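Histidine-containing phosphotransfer protein (PDB 1WN0) probably relays phosphoryl groups from cytokinin sensor histidine kinases to response regulators in the His-to-Asp phosphorelay of maize. Local coordinates at residues F50-D55 against F124-R128. Sequence-based numbering, arbitrary orientation.
Sequences FCDDAD and FYDLR
Phe-50 and Phe-124 both hold CG anti to their own backbone N, which brings the two rings together between helices 42-64 and 110-138. These helices run antiparallel in the four-helix bundle of the HPt domain. The Phe-124 side chain is a knob in a hole lined by Phe-50, Cys-51, Ala-54 and Asp-55. Its edge is turned to the face of Phe-50 in an offset edge-to-face pair, with planes at 80°. The ring centroids are 5.5 Å apart. Ala-54 CB lies over one face of the Phe-124 ring, 3.7 Å from its centroid, as a CH-pi contact. Arg-128 CB, one turn on in the same helix, lies over the opposite face, toward the rim. The ring thus lies between its own helix and Ala-54 of helix 42-64. Leu-127 CD1 packs 3.7 Å from Phe-50 CE2 and widens the apolar patch. Helix 72-88, which carries His-80, the predicted phosphorylation site, unmodified here, adjoins this layer: Leu-82 touches Ala-54. On the more exposed flank, Arg-128 CG passes 3.9 Å from Cys-51 SG. The arginine chain then bends at chi3 (68°) and turns its guanidinium edge to Asp-55. There NH1 of Arg-128 makes a salt bridge with OD1 of Asp-55 at 3.2 Å. The hydrogen bond is weak and bent, with an N-H...O angle of 120°.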
loop_
_atom_site.group_PDB
_atom_site.type_symbol
_atom_site.label_atom_id
_atom_site.label_comp_id
_atom_site.label_asym_id
_atom_site.label_seq_id
_atom_site.Cartn_x
_atom_site.Cartn_y
_atom_site.Cartn_z
ATOM N N PHE A 50 -3.491 3.088 -6.420
ATOM C CA PHE A 50 -2.900 2.670 -5.140
ATOM C C PHE A 50 -1.696 3.572 -4.764
ATOM O O PHE A 50 -1.670 4.170 -3.644
ATOM C CB PHE A 50 -2.445 1.232 -5.182
ATOM C CG PHE A 50 -1.457 0.873 -4.127
ATOM C CD1 PHE A 50 -1.874 0.740 -2.805
ATOM C CD2 PHE A 50 -0.119 0.641 -4.456
ATOM C CE1 PHE A 50 -0.969 0.352 -1.822
ATOM C CE2 PHE A 50 0.774 0.245 -3.493
ATOM C CZ PHE A 50 0.384 0.159 -2.181
ATOM N N CYS A 51 -0.776 3.758 -5.721
ATOM C CA CYS A 51 0.359 4.686 -5.484
ATOM C C CYS A 51 -0.127 6.144 -5.096
ATOM O O CYS A 51 0.346 6.681 -4.113
ATOM C CB CYS A 51 1.358 4.664 -6.627
ATOM S SG CYS A 51 1.979 2.997 -6.988
ATOM N N ASP A 52 -1.152 6.705 -5.742
ATOM C CA ASP A 52 -1.621 8.022 -5.344
ATOM C C ASP A 52 -2.373 8.033 -4.053
ATOM O O ASP A 52 -2.107 8.847 -3.243
ATOM C CB ASP A 52 -2.458 8.687 -6.418
ATOM C CG ASP A 52 -1.704 8.756 -7.761
ATOM O OD1 ASP A 52 -2.345 8.735 -8.818
ATOM O OD2 ASP A 52 -0.467 8.877 -7.794
ATOM N N ASP A 53 -3.287 7.091 -3.840
ATOM C CA ASP A 53 -3.986 7.003 -2.578
ATOM C C ASP A 53 -3.022 6.730 -1.419
ATOM O O ASP A 53 -3.077 7.407 -0.390
ATOM C CB ASP A 53 -5.074 5.885 -2.555
ATOM C CG ASP A 53 -6.358 6.180 -3.369
ATOM O OD1 ASP A 53 -6.598 7.330 -3.776
ATOM O OD2 ASP A 53 -7.222 5.247 -3.584
ATOM N N ALA A 54 -2.229 5.695 -1.516
ATOM C CA ALA A 54 -1.337 5.347 -0.382
ATOM C C ALA A 54 -0.475 6.579 0.050
ATOM O O ALA A 54 -0.326 6.927 1.254
ATOM C CB ALA A 54 -0.398 4.185 -0.765
ATOM N N ASP A 55 0.038 7.274 -0.983
ATOM C CA ASP A 55 0.899 8.403 -0.809
ATOM C C ASP A 55 0.172 9.546 -0.110
ATOM O O ASP A 55 0.689 10.090 0.868
ATOM C CB ASP A 55 1.555 8.847 -2.116
ATOM C CG ASP A 55 2.647 9.860 -1.896
ATOM O OD1 ASP A 55 3.808 9.558 -1.429
ATOM O OD2 ASP A 55 2.304 11.038 -2.068
ATOM N N PHE A 124 5.597 0.683 1.774
ATOM C CA PHE A 124 5.030 1.364 0.640
ATOM C C PHE A 124 6.076 1.893 -0.422
ATOM O O PHE A 124 6.010 1.481 -1.614
ATOM C CB PHE A 124 4.044 2.460 1.044
ATOM C CG PHE A 124 3.597 3.222 -0.073
ATOM C CD1 PHE A 124 2.869 2.629 -1.040
ATOM C CD2 PHE A 124 4.030 4.526 -0.232
ATOM C CE1 PHE A 124 2.519 3.322 -2.162
ATOM C CE2 PHE A 124 3.643 5.277 -1.287
ATOM C CZ PHE A 124 2.872 4.726 -2.257
ATOM N N TYR A 125 7.083 2.694 0.014
ATOM C CA TYR A 125 8.087 3.215 -0.912
ATOM C C TYR A 125 8.717 2.050 -1.670
ATOM O O TYR A 125 8.851 2.129 -2.870
ATOM C CB TYR A 125 9.131 4.045 -0.190
ATOM C CG TYR A 125 8.622 5.383 0.343
ATOM C CD1 TYR A 125 7.410 5.948 -0.076
ATOM C CD2 TYR A 125 9.390 6.124 1.227
ATOM C CE1 TYR A 125 6.976 7.226 0.428
ATOM C CE2 TYR A 125 8.938 7.406 1.709
ATOM C CZ TYR A 125 7.748 7.916 1.254
ATOM O OH TYR A 125 7.311 9.104 1.724
ATOM N N ASP A 126 9.005 0.941 -1.017
ATOM C CA ASP A 126 9.611 -0.239 -1.695
ATOM C C ASP A 126 8.661 -0.811 -2.772
ATOM O O ASP A 126 9.067 -1.073 -3.928
ATOM C CB ASP A 126 9.954 -1.236 -0.577
ATOM C CG ASP A 126 10.604 -2.521 -1.065
ATOM O OD1 ASP A 126 11.019 -2.687 -2.243
ATOM O OD2 ASP A 126 10.750 -3.472 -0.303
ATOM N N LEU A 127 7.365 -0.984 -2.453
ATOM C CA LEU A 127 6.466 -1.568 -3.409
ATOM C C LEU A 127 6.169 -0.587 -4.493
ATOM O O LEU A 127 6.187 -0.904 -5.684
ATOM C CB LEU A 127 5.188 -2.008 -2.732
ATOM C CG LEU A 127 4.263 -3.036 -3.419
ATOM C CD1 LEU A 127 2.841 -2.773 -3.146
ATOM C CD2 LEU A 127 4.457 -3.231 -4.783
ATOM N N ARG A 128 5.920 0.656 -4.128
ATOM C CA ARG A 128 5.780 1.628 -5.168
ATOM C C ARG A 128 6.883 1.592 -6.274
ATOM O O ARG A 128 6.539 1.645 -7.483
ATOM C CB ARG A 128 5.783 3.017 -4.630
ATOM C CG ARG A 128 5.492 4.034 -5.735
ATOM C CD ARG A 128 5.177 5.414 -5.147
ATOM N NE ARG A 128 6.385 5.935 -4.560
ATOM C CZ ARG A 128 6.517 7.055 -3.846
ATOM N NH1 ARG A 128 5.470 7.895 -3.587
ATOM N NH2 ARG A 128 7.762 7.340 -3.428
#